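Local coordinates for FdxN element excision controlling factor protein (Anabaena variabilis, PDB 2OKF) that probably binds nucleic acid and, as a XisH-family protein, is thought to help control excision of the fdxN element in cyanobacteria, at residues 28-32 with 86-91. Numbering follows the deposited sequence. Where two conformers were deposited one is given.
Sequences LTISV and ALRKVE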
loop_
_atom_site.group_PDB
_atom_site.type_symbol
_atom_site.label_atom_id
_atom_site.label_comp_id
_atom_site.label_asym_id
_atom_site.label_seq_id
_atom_site.Cartn_x
_atom_site.Cartn_y
_atom_site.Cartn_z
ATOM N N LEU A 28 10.685 -7.294 14.393
ATOM C CA LEU A 28 9.989 -8.536 14.177
ATOM C C LEU A 28 10.244 -8.826 12.697
ATOM O O LEU A 28 9.799 -8.061 11.837
ATOM C CB LEU A 28 8.485 -8.369 14.395
ATOM C CG LEU A 28 7.643 -9.578 13.994
ATOM C CD1 LEU A 28 7.975 -10.799 14.800
ATOM C CD2 LEU A 28 6.188 -9.152 14.170
ATOM N N THR A 29 10.920 -9.920 12.398
ATOM C CA THR A 29 11.189 -10.263 10.990
ATOM C C THR A 29 10.177 -11.284 10.527
ATOM O O THR A 29 9.789 -12.169 11.289
ATOM C CB THR A 29 12.605 -10.770 10.770
ATOM O OG1 THR A 29 12.869 -11.866 11.662
ATOM C CG2 THR A 29 13.603 -9.615 11.024
ATOM N N ILE A 30 9.743 -11.136 9.279
ATOM C CA ILE A 30 8.738 -12.024 8.711
ATOM C C ILE A 30 9.249 -12.563 7.367
ATOM O O ILE A 30 9.577 -11.787 6.467
ATOM C CB ILE A 30 7.399 -11.271 8.493
ATOM C CG1 ILE A 30 6.994 -10.493 9.753
ATOM C CG2 ILE A 30 6.266 -12.244 8.079
ATOM C CD1 ILE A 30 5.825 -9.556 9.543
ATOM N N SER A 31 9.335 -13.880 7.251
ATOM C CA SER A 31 9.712 -14.507 5.986
ATOM C C SER A 31 8.608 -15.478 5.594
ATOM O O SER A 31 8.256 -16.361 6.356
ATOM C CB SER A 31 11.053 -15.230 6.109
ATOM O OG SER A 31 12.114 -14.287 6.217
ATOM N N VAL A 32 8.016 -15.311 4.416
ATOM C CA VAL A 32 6.986 -16.238 4.036
ATOM C C VAL A 32 6.767 -16.210 2.540
ATOM O O VAL A 32 6.922 -15.166 1.893
ATOM C CB VAL A 32 5.632 -15.965 4.766
ATOM C CG1 VAL A 32 5.066 -14.672 4.338
ATOM C CG2 VAL A 32 4.623 -17.102 4.516
ATOM N N ALA A 86 0.875 -11.388 5.584
ATOM C CA ALA A 86 1.957 -12.303 5.938
ATOM C C ALA A 86 1.751 -12.855 7.363
ATOM O O ALA A 86 1.910 -14.047 7.605
ATOM C CB ALA A 86 3.292 -11.589 5.822
ATOM N N LEU A 87 1.415 -12.000 8.309
ATOM C CA LEU A 87 1.233 -12.438 9.694
ATOM C C LEU A 87 0.110 -13.479 9.831
ATOM O O LEU A 87 0.209 -14.362 10.656
ATOM C CB LEU A 87 0.970 -11.243 10.620
ATOM C CG LEU A 87 2.228 -10.443 10.869
ATOM C CD1 LEU A 87 1.875 -9.079 11.534
ATOM C CD2 LEU A 87 3.185 -11.221 11.814
ATOM N N ARG A 88 -0.956 -13.358 9.046
ATOM C CA ARG A 88 -2.011 -14.349 9.086
ATOM C C ARG A 88 -1.463 -15.744 8.878
ATOM O O ARG A 88 -1.921 -16.687 9.486
ATOM C CB ARG A 88 -3.060 -14.143 7.987
ATOM C CG ARG A 88 -4.000 -13.113 8.217
ATOM C CD ARG A 88 -5.072 -13.134 7.116
ATOM N NE ARG A 88 -5.672 -11.842 7.208
ATOM C CZ ARG A 88 -6.243 -11.200 6.212
ATOM N NH1 ARG A 88 -6.366 -11.706 4.985
ATOM N NH2 ARG A 88 -6.739 -9.990 6.491
ATOM N N LYS A 89 -0.503 -15.858 7.959
ATOM C CA LYS A 89 0.067 -17.125 7.547
ATOM C C LYS A 89 1.334 -17.538 8.302
ATOM O O LYS A 89 1.885 -18.630 8.044
ATOM C CB LYS A 89 0.325 -17.054 6.046
ATOM C CG LYS A 89 -0.929 -16.693 5.215
ATOM C CD LYS A 89 -1.950 -17.789 5.171
ATOM C CE LYS A 89 -3.120 -17.428 4.240
ATOM N NZ LYS A 89 -4.092 -16.411 4.839
ATOM N N VAL A 90 1.742 -16.742 9.287
ATOM C CA VAL A 90 2.932 -17.021 10.072
ATOM C C VAL A 90 2.676 -16.975 11.596
ATOM O O VAL A 90 3.053 -17.876 12.336
ATOM C CB VAL A 90 4.064 -16.050 9.689
ATOM C CG1 VAL A 90 5.293 -16.351 10.527
ATOM C CG2 VAL A 90 4.409 -16.226 8.235
ATOM N N GLU A 91 2.037 -15.909 12.060
ATOM C CA GLU A 91 1.729 -15.753 13.462
ATOM C C GLU A 91 0.304 -15.153 13.571
ATOM O O GLU A 91 0.089 -13.960 13.822
ATOM C CB GLU A 91 2.801 -14.887 14.122
ATOM C CG GLU A 91 2.814 -15.036 15.602
ATOM C CD GLU A 91 3.961 -14.310 16.245
ATOM O OE1 GLU A 91 4.621 -13.470 15.544
ATOM O OE2 GLU A 91 4.168 -14.615 17.439
#
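Leu28 starts the contact at the C-terminal side of the helix. Its CD2 lies 4.3 Å from CD2 of Leu87, and its CD1 is 4.4 Å from OE1 of Glu91. That carboxylate is not left without a partner, since it forms a salt bridge with Arg94. Ile30 is buried and reaches Ala86, Leu87 and Val90. Its CG2 packs on CB of Ala86 at 3.8 Å and lies 4.4 Å from CG2 of Val90, while its CD1 meets CD2 of Leu87 at 3.9 Å. Ser31 points away, but its carbonyl O lies 4.3 Å from CG2 of Val90. Val32 turns back toward the helix. Its CB sits 3.7 Å from CG2 of Val90, and its CG1 is 3.9 Å from CB of Ala86. The joint is thus almost wholly apolar, and 312 Å² is buried, both sides summed. It packs the small antiparallel pair 31-32 and 35-36 against the C-terminal end of helix 69-90, which precedes strand 94-101 in a fold consistent with the PDDEXK clan. Leu28 and Leu87 also both touch Ala57 on strand 54-60 of the main mixed sheet. Phe113 of the second subunit packs on both Val32 and Ala86.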